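Local coordinates for epimerase family protein SDR39U1 (Homo sapiens, PDB 4B4O) that binds NADPH in a Rossmann-type fold and is a putative NADP-dependent oxidoreductase of the short-chain dehydrogenase/reductase family, at residues L79-A90 / L135-L145. The protein carries 3 engineered substitutions. Numbering follows the deposited sequence.
Sequences LGSRLETTQLLA and LVTKWEAAARL. Engineered in segment 79-90: Leu-79 (natural residue Ile). With NDP (NADPH dihydro-nicotinamide-adenine-dinucleotide phosphate), chain I.
In the Rossmann fold of this short-chain dehydrogenase/reductase, segments 79-90 and 135-143, on helices 72-95 and 131-143, run nearly parallel at 16°, their axes approaching to 8.3 Å, and Arg-82 and Trp-139 carry the contact into the NADPH pocket. The methylenes of Arg-82 run over one face of the Trp-139 indole: CD sits 3.5 Å from the centroid of the six-membered ring, almost on its normal, a CH-pi contact. The guanidinium turns its plane 90° to the ring. Arg-82 NH2 gives NADPH O2D, on the nicotinamide-side ribose, a hydrogen bond of 2.9 Å, while NE adds a weak one to the same oxygen; NH1 is held by the backbone oxygens of Glu-61 and Val-78. With CG anti to the backbone N (chi1 -161°), Trp-139 swings its ring across to Arg-82 and brings CZ2 within 3.3 Å of NADPH O3D. Were Trp-139 an alanine, the arginine methylenes would probably lose the face they lie on, and a gap would open beside O3D. Farther along, Ala-142 lets the helices sit close, its CA 5.1 Å from Gln-87 CA. Thr-86 lays CG2 against Ala-143 CB at 3.5 Å, while Thr-86 OG1 hydrogen-bonds back to Arg-82 O at 2.7 Å.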
ATOM      1  N   LEU A  79      11.050   5.530   8.302  1.00 24.86           N
ATOM      2  CA  LEU A  79      12.066   5.430   7.259  1.00 24.59           C
ATOM      3  C   LEU A  79      12.903   4.168   7.402  1.00 25.00           C
ATOM      4  O   LEU A  79      12.968   3.351   6.475  1.00 23.91           O
ATOM      5  CB  LEU A  79      12.969   6.664   7.305  1.00 26.11           C
ATOM      6  CG  LEU A  79      13.942   6.906   6.136  1.00 26.11           C
ATOM      7  CD1 LEU A  79      13.224   7.016   4.799  1.00 24.26           C
ATOM      8  CD2 LEU A  79      14.827   8.137   6.389  1.00 28.04           C
ATOM      9  N   GLY A  80      13.490   3.975   8.579  1.00 26.73           N
ATOM     10  CA  GLY A  80      14.376   2.845   8.827  1.00 27.53           C
ATOM     11  C   GLY A  80      13.717   1.493   8.651  1.00 26.30           C
ATOM     12  O   GLY A  80      14.303   0.587   8.083  1.00 26.18           O
ATOM     13  N   SER A  81      12.496   1.345   9.152  1.00 25.63           N
ATOM     14  CA  SER A  81      11.779   0.086   9.037  1.00 24.66           C
ATOM     15  C   SER A  81      11.603  -0.344   7.580  1.00 22.98           C
ATOM     16  O   SER A  81      11.650  -1.522   7.275  1.00 22.71           O
ATOM     17  CB  SER A  81      10.406   0.170   9.743  1.00 24.35           C
ATOM     18  OG  SER A  81       9.510   1.042   9.073  1.00 23.09           O
ATOM     19  N   ARG A  82      11.354   0.612   6.700  1.00 22.05           N
ATOM     20  CA  ARG A  82      11.157   0.309   5.295  1.00 20.69           C
ATOM     21  C   ARG A  82      12.479   0.075   4.544  1.00 21.33           C
ATOM     22  O   ARG A  82      12.602  -0.909   3.806  1.00 20.97           O
ATOM     23  CB  ARG A  82      10.308   1.400   4.623  1.00 19.61           C
ATOM     24  CG  ARG A  82       8.862   1.360   5.074  1.00 18.89           C
ATOM     25  CD  ARG A  82       8.061   2.610   4.786  1.00 18.37           C
ATOM     26  NE  ARG A  82       6.654   2.374   5.115  1.00 17.80           N
ATOM     27  CZ  ARG A  82       6.101   2.551   6.309  1.00 18.63           C
ATOM     28  NH1 ARG A  82       6.816   2.977   7.362  1.00 20.11           N
ATOM     29  NH2 ARG A  82       4.811   2.292   6.466  1.00 18.21           N
ATOM     30  N   LEU A  83      13.463   0.946   4.722  1.00 22.51           N
ATOM     31  CA  LEU A  83      14.743   0.778   4.029  1.00 23.43           C
ATOM     32  C   LEU A  83      15.501  -0.483   4.493  1.00 24.55           C
ATOM     33  O   LEU A  83      16.036  -1.229   3.681  1.00 24.73           O
ATOM     34  CB  LEU A  83      15.640   2.011   4.211  1.00 24.78           C
ATOM     35  CG  LEU A  83      15.183   3.440   3.901  1.00 24.35           C
ATOM     36  CD1 LEU A  83      16.346   4.419   4.056  1.00 26.19           C
ATOM     37  CD2 LEU A  83      14.580   3.532   2.504  1.00 22.84           C
ATOM     38  N   GLU A  84      15.546  -0.719   5.803  1.00 25.50           N
ATOM     39  CA  GLU A  84      16.344  -1.827   6.336  1.00 26.89           C
ATOM     40  C   GLU A  84      15.761  -3.155   5.916  1.00 25.99           C
ATOM     41  O   GLU A  84      16.482  -3.981   5.385  1.00 26.66           O
ATOM     42  CB  GLU A  84      16.506  -1.750   7.855  1.00 28.36           C
ATOM     43  CG  GLU A  84      17.370  -0.586   8.281  1.00 29.89           C
ATOM     44  CD  GLU A  84      17.387  -0.347   9.790  1.00 31.47           C
ATOM     45  OE1 GLU A  84      17.237  -1.331  10.579  1.00 32.07           O
ATOM     46  OE2 GLU A  84      17.638   0.825  10.196  1.00 32.43           O
ATOM     47  N   THR A  85      14.469  -3.365   6.133  1.00 24.70           N
ATOM     48  CA  THR A  85      13.838  -4.628   5.716  1.00 23.97           C
ATOM     49  C   THR A  85      13.955  -4.836   4.207  1.00 23.20           C
ATOM     50  O   THR A  85      14.314  -5.917   3.754  1.00 23.71           O
ATOM     51  CB  THR A  85      12.355  -4.739   6.122  1.00 22.82           C
ATOM     52  OG1 THR A  85      11.600  -3.701   5.491  1.00 21.45           O
ATOM     53  CG2 THR A  85      12.214  -4.691   7.636  1.00 23.91           C
ATOM     54  N   THR A  86      13.712  -3.787   3.435  1.00 22.26           N
ATOM     55  CA  THR A  86      13.831  -3.893   1.987  1.00 21.77           C
ATOM     56  C   THR A  86      15.266  -4.242   1.565  1.00 23.36           C
ATOM     57  O   THR A  86      15.488  -5.098   0.714  1.00 23.66           O
ATOM     58  CB  THR A  86      13.343  -2.600   1.291  1.00 20.70           C
ATOM     59  OG1 THR A  86      11.978  -2.362   1.646  1.00 19.43           O
ATOM     60  CG2 THR A  86      13.460  -2.694  -0.248  1.00 20.42           C
ATOM     61  N   GLN A  87      16.235  -3.580   2.164  1.00 24.60           N
ATOM     62  CA  GLN A  87      17.644  -3.769   1.791  1.00 26.39           C
ATOM     63  C   GLN A  87      18.095  -5.163   2.155  1.00 27.55           C
ATOM     64  O   GLN A  87      18.845  -5.800   1.426  1.00 28.66           O
ATOM     65  CB  GLN A  87      18.500  -2.700   2.474  1.00 27.64           C
ATOM     66  CG  GLN A  87      19.989  -2.795   2.199  1.00 29.81           C
ATOM     67  CD  GLN A  87      20.591  -1.471   1.694  1.00 30.43           C
ATOM     68  OE1 GLN A  87      21.593  -0.948   2.241  1.00 32.25           O
ATOM     69  NE2 GLN A  87      19.986  -0.928   0.631  1.00 29.10           N
ATOM     70  N   LEU A  88      17.588  -5.654   3.279  1.00 27.44           N
ATOM     71  CA  LEU A  88      17.967  -6.961   3.795  1.00 28.70           C
ATOM     72  C   LEU A  88      17.488  -8.055   2.853  1.00 28.18           C
ATOM     73  O   LEU A  88      18.191  -9.032   2.604  1.00 29.62           O
ATOM     74  CB  LEU A  88      17.358  -7.163   5.185  1.00 28.68           C
ATOM     75  CG  LEU A  88      18.170  -7.882   6.276  1.00 30.76           C
ATOM     76  CD1 LEU A  88      19.679  -7.709   6.193  1.00 32.81           C
ATOM     77  CD2 LEU A  88      17.652  -7.384   7.637  1.00 30.82           C
ATOM     78  N   LEU A  89      16.276  -7.887   2.344  1.00 26.32           N
ATOM     79  CA  LEU A  89      15.724  -8.797   1.351  1.00 25.86           C
ATOM     80  C   LEU A  89      16.473  -8.703   0.031  1.00 26.53           C
ATOM     81  O   LEU A  89      16.801  -9.725  -0.584  1.00 27.58           O
ATOM     82  CB  LEU A  89      14.227  -8.513   1.131  1.00 23.88           C
ATOM     83  CG  LEU A  89      13.272  -9.307   2.030  1.00 23.57           C
ATOM     84  CD1 LEU A  89      11.824  -8.816   1.981  1.00 21.83           C
ATOM     85  CD2 LEU A  89      13.369 -10.778   1.654  1.00 24.56           C
ATOM     86  N   ALA A  90      16.740  -7.477  -0.407  1.00 26.14           N
ATOM     87  CA  ALA A  90      17.490  -7.232  -1.643  1.00 27.00           C
ATOM     88  C   ALA A  90      18.864  -7.913  -1.648  1.00 29.39           C
ATOM     89  O   ALA A  90      19.200  -8.634  -2.572  1.00 30.43           O
ATOM     90  CB  ALA A  90      17.640  -5.737  -1.862  1.00 26.49           C
ATOM     91  N   LEU A 135      10.756   9.516   0.904  1.00 20.76           N
ATOM     92  CA  LEU A 135      10.707   8.153   1.420  1.00 20.20           C
ATOM     93  C   LEU A 135      10.588   7.162   0.250  1.00 19.02           C
ATOM     94  O   LEU A 135      11.382   6.258   0.124  1.00 19.29           O
ATOM     95  CB  LEU A 135       9.548   7.974   2.428  1.00 19.76           C
ATOM     96  CG  LEU A 135       9.218   6.550   2.944  1.00 19.14           C
ATOM     97  CD1 LEU A 135      10.221   6.009   3.947  1.00 20.38           C
ATOM     98  CD2 LEU A 135       7.818   6.513   3.533  1.00 18.60           C
ATOM     99  N   VAL A 136       9.610   7.362  -0.613  1.00 17.95           N
ATOM    100  CA  VAL A 136       9.353   6.421  -1.686  1.00 17.00           C
ATOM    101  C   VAL A 136      10.597   6.285  -2.546  1.00 17.81           C
ATOM    102  O   VAL A 136      10.959   5.182  -2.917  1.00 17.73           O
ATOM    103  CB  VAL A 136       8.070   6.779  -2.505  1.00 15.99           C
ATOM    104  CG1 VAL A 136       7.933   5.886  -3.728  1.00 15.40           C
ATOM    105  CG2 VAL A 136       6.810   6.676  -1.631  1.00 15.37           C
ATOM    106  N   THR A 137      11.277   7.388  -2.854  1.00 18.82           N
ATOM    107  CA  THR A 137      12.509   7.310  -3.680  1.00 19.92           C
ATOM    108  C   THR A 137      13.546   6.384  -3.045  1.00 20.76           C
ATOM    109  O   THR A 137      14.046   5.465  -3.672  1.00 20.99           O
ATOM    110  CB  THR A 137      13.142   8.714  -3.956  1.00 21.23           C
ATOM    111  OG1 THR A 137      12.234   9.510  -4.713  1.00 20.63           O
ATOM    112  CG2 THR A 137      14.447   8.611  -4.731  1.00 22.68           C
ATOM    113  N   LYS A 138      13.839   6.625  -1.782  1.00 21.39           N
ATOM    114  CA  LYS A 138      14.867   5.863  -1.050  1.00 22.48           C
ATOM    115  C   LYS A 138      14.454   4.407  -0.870  1.00 21.58           C
ATOM    116  O   LYS A 138      15.257   3.499  -0.970  1.00 22.32           O
ATOM    117  CB  LYS A 138      15.138   6.494   0.326  1.00 23.50           C
ATOM    118  CG  LYS A 138      15.874   7.816   0.270  1.00 25.02           C
ATOM    119  CD  LYS A 138      15.556   8.634   1.512  1.00 25.64           C
ATOM    120  CE  LYS A 138      16.596   9.721   1.775  1.00 27.80           C
ATOM    121  NZ  LYS A 138      15.987  10.830   2.562  1.00 28.26           N
ATOM    122  N   TRP A 139      13.174   4.229  -0.618  1.00 20.17           N
ATOM    123  CA  TRP A 139      12.563   2.925  -0.450  1.00 19.30           C
ATOM    124  C   TRP A 139      12.705   2.092  -1.700  1.00 19.06           C
ATOM    125  O   TRP A 139      13.120   0.942  -1.647  1.00 19.44           O
ATOM    126  CB  TRP A 139      11.095   3.165  -0.138  1.00 18.03           C
ATOM    127  CG  TRP A 139      10.300   2.070   0.506  1.00 17.40           C
ATOM    128  CD1 TRP A 139      10.677   0.769   0.795  1.00 17.73           C
ATOM    129  CD2 TRP A 139       8.912   2.171   0.929  1.00 16.50           C
ATOM    130  NE1 TRP A 139       9.630   0.083   1.367  1.00 17.09           N
ATOM    131  CE2 TRP A 139       8.545   0.876   1.470  1.00 16.37           C
ATOM    132  CE3 TRP A 139       7.974   3.174   0.911  1.00 16.02           C
ATOM    133  CZ2 TRP A 139       7.291   0.625   1.958  1.00 15.81           C
ATOM    134  CZ3 TRP A 139       6.705   2.902   1.412  1.00 15.46           C
ATOM    135  CH2 TRP A 139       6.379   1.660   1.930  1.00 15.37           C
ATOM    136  N   GLU A 140      12.360   2.672  -2.838  1.00 18.62           N
ATOM    137  CA  GLU A 140      12.514   1.991  -4.110  1.00 18.70           C
ATOM    138  C   GLU A 140      13.985   1.756  -4.407  1.00 20.35           C
ATOM    139  O   GLU A 140      14.361   0.690  -4.887  1.00 20.87           O
ATOM    140  CB  GLU A 140      11.811   2.775  -5.230  1.00 18.12           C
ATOM    141  CG  GLU A 140      10.297   2.767  -5.029  1.00 16.66           C
ATOM    142  CD  GLU A 140       9.485   3.540  -6.077  1.00 16.16           C
ATOM    143  OE1 GLU A 140      10.045   3.991  -7.099  1.00 16.91           O
ATOM    144  OE2 GLU A 140       8.251   3.674  -5.853  1.00 15.18           O
ATOM    145  N   ALA A 141      14.830   2.731  -4.095  1.00 21.41           N
ATOM    146  CA  ALA A 141      16.274   2.556  -4.296  1.00 23.28           C
ATOM    147  C   ALA A 141      16.788   1.346  -3.518  1.00 23.87           C
ATOM    148  O   ALA A 141      17.677   0.627  -3.978  1.00 25.17           O
ATOM    149  CB  ALA A 141      17.027   3.803  -3.869  1.00 24.46           C
ATOM    150  N   ALA A 142      16.254   1.157  -2.317  1.00 23.15           N
ATOM    151  CA  ALA A 142      16.688   0.100  -1.435  1.00 23.82           C
ATOM    152  C   ALA A 142      16.359  -1.273  -2.032  1.00 23.44           C
ATOM    153  O   ALA A 142      17.070  -2.248  -1.792  1.00 24.59           O
ATOM    154  CB  ALA A 142      16.049   0.285  -0.073  1.00 23.22           C
ATOM    155  N   ALA A 143      15.285  -1.333  -2.806  1.00 22.05           N
ATOM    156  CA  ALA A 143      14.852  -2.582  -3.415  1.00 21.79           C
ATOM    157  C   ALA A 143      15.605  -2.921  -4.697  1.00 23.02           C
ATOM    158  O   ALA A 143      15.527  -4.057  -5.164  1.00 23.40           O
ATOM    159  CB  ALA A 143      13.351  -2.530  -3.702  1.00 20.05           C
ATOM    160  N   ARG A 144      16.280  -1.945  -5.299  1.00 23.79           N
ATOM    161  CA  ARG A 144      16.708  -2.086  -6.695  1.00 24.85           C
ATOM    162  C   ARG A 144      17.872  -3.065  -6.832  1.00 26.89           C
ATOM    163  O   ARG A 144      18.924  -2.856  -6.275  1.00 28.22           O
ATOM    164  CB  ARG A 144      17.086  -0.724  -7.292  1.00 25.32           C
ATOM    165  CG  ARG A 144      17.604  -0.655  -8.769  1.00 26.77           C
ATOM    166  CD  ARG A 144      17.241   0.708  -9.300  1.00 26.31           C
ATOM    167  NE  ARG A 144      15.796   0.965  -9.370  1.00 24.27           N
ATOM    168  CZ  ARG A 144      15.122   2.013  -8.859  1.00 23.04           C
ATOM    169  NH1 ARG A 144      15.729   3.019  -8.231  1.00 23.58           N
ATOM    170  NH2 ARG A 144      13.786   2.049  -8.991  1.00 21.43           N
ATOM    171  N   LEU A 145      17.648  -4.128  -7.582  1.00 27.29           N
ATOM    172  CA  LEU A 145      18.660  -5.126  -7.880  1.00 29.44           C
ATOM    173  C   LEU A 145      19.347  -4.740  -9.178  1.00 31.14           C
ATOM    174  O   LEU A 145      18.698  -4.268 -10.105  1.00 30.51           O
ATOM    175  CB  LEU A 145      18.035  -6.505  -8.074  1.00 29.33           C
ATOM    176  CG  LEU A 145      17.128  -7.103  -6.982  1.00 27.77           C
ATOM    177  CD1 LEU A 145      16.455  -8.392  -7.452  1.00 27.90           C
ATOM    178  CD2 LEU A 145      17.955  -7.346  -5.721  1.00 28.57           C
TER
HETATM  179  PA  NDP I 999       0.475  -3.047   8.292  1.00  2.00           P
HETATM  180  O1A NDP I 999       0.913  -2.020   9.364  1.00  2.00           O
HETATM  181  O2A NDP I 999      -0.847  -3.826   8.453  1.00  2.00           O
HETATM  182  O5B NDP I 999       1.555  -4.257   8.117  1.00  2.00           O
HETATM  183  C5B NDP I 999       2.921  -3.924   8.347  1.00  2.00           C
HETATM  184  C4B NDP I 999       3.643  -5.175   8.777  1.00  2.00           C
HETATM  185  O4B NDP I 999       5.035  -4.869   8.786  1.00  2.00           O
HETATM  186  C3B NDP I 999       3.232  -5.613  10.187  1.00  2.00           C
HETATM  187  O3B NDP I 999       2.337  -6.762  10.196  1.00  2.00           O
HETATM  188  C2B NDP I 999       4.547  -5.970  10.862  1.00  2.00           C
HETATM  189  O2B NDP I 999       4.825  -7.360  10.784  1.00  2.00           O
HETATM  190  C1B NDP I 999       5.586  -5.286  10.026  1.00  2.00           C
HETATM  191  N9A NDP I 999       6.000  -4.101  10.782  1.00  2.00           N
HETATM  192  C8A NDP I 999       5.271  -3.156  11.459  1.00  2.00           C
HETATM  193  N7A NDP I 999       6.152  -2.255  12.069  1.00  2.00           N
HETATM  194  C5A NDP I 999       7.416  -2.656  11.769  1.00  2.00           C
HETATM  195  C6A NDP I 999       8.786  -2.209  12.042  1.00  2.00           C
HETATM  196  N6A NDP I 999       9.035  -1.094  12.760  1.00  2.00           N
HETATM  197  N1A NDP I 999       9.814  -2.927  11.543  1.00  2.00           N
HETATM  198  C2A NDP I 999       9.572  -4.056  10.817  1.00  2.00           C
HETATM  199  N3A NDP I 999       8.345  -4.518  10.498  1.00  2.00           N
HETATM  200  C4A NDP I 999       7.293  -3.860  10.930  1.00  2.00           C
HETATM  201  O3  NDP I 999       0.538  -2.156   6.942  1.00  2.00           O
HETATM  202  PN  NDP I 999      -0.301  -2.488   5.606  1.00  2.00           P
HETATM  203  O1N NDP I 999      -0.473  -3.995   5.499  1.00  2.00           O
HETATM  204  O2N NDP I 999      -1.539  -1.644   5.574  1.00  2.00           O
HETATM  205  O5D NDP I 999       0.707  -1.931   4.429  1.00  2.00           O
HETATM  206  C5D NDP I 999       1.955  -2.651   4.304  1.00  2.00           C
HETATM  207  C4D NDP I 999       3.000  -1.846   3.559  1.00  2.00           C
HETATM  208  O4D NDP I 999       2.298  -1.213   2.496  1.00  2.00           O
HETATM  209  C3D NDP I 999       3.646  -0.709   4.375  1.00  2.00           C
HETATM  210  O3D NDP I 999       5.070  -0.598   4.058  1.00  2.00           O
HETATM  211  C2D NDP I 999       2.845   0.535   3.975  1.00  2.00           C
HETATM  212  O2D NDP I 999       3.544   1.783   3.885  1.00  2.00           O
HETATM  213  C1D NDP I 999       2.458   0.206   2.558  1.00  2.00           C
HETATM  214  N1N NDP I 999       1.245   0.909   2.101  1.00  2.00           N
HETATM  215  C2N NDP I 999       0.076   0.776   2.741  1.00  2.00           C
HETATM  216  C3N NDP I 999      -1.050   1.438   2.303  1.00  2.00           C
HETATM  217  C7N NDP I 999      -2.323   1.245   3.040  1.00  2.00           C
HETATM  218  O7N NDP I 999      -2.407   0.282   3.798  1.00  2.00           O
HETATM  219  N7N NDP I 999      -3.341   2.087   2.880  1.00  2.00           N
HETATM  220  C4N NDP I 999      -1.025   2.281   1.074  1.00  2.00           C
HETATM  221  C5N NDP I 999       0.290   2.346   0.447  1.00  2.00           C
HETATM  222  C6N NDP I 999       1.361   1.655   0.983  1.00  2.00           C
HETATM  223  P2B NDP I 999       5.431  -8.139  12.114  1.00  2.00           P
HETATM  224  O1X NDP I 999       6.897  -7.769  12.186  1.00  2.00           O
HETATM  225  O2X NDP I 999       4.623  -7.643  13.351  1.00  2.00           O
HETATM  226  O3X NDP I 999       5.164  -9.580  11.611  1.00  2.00           O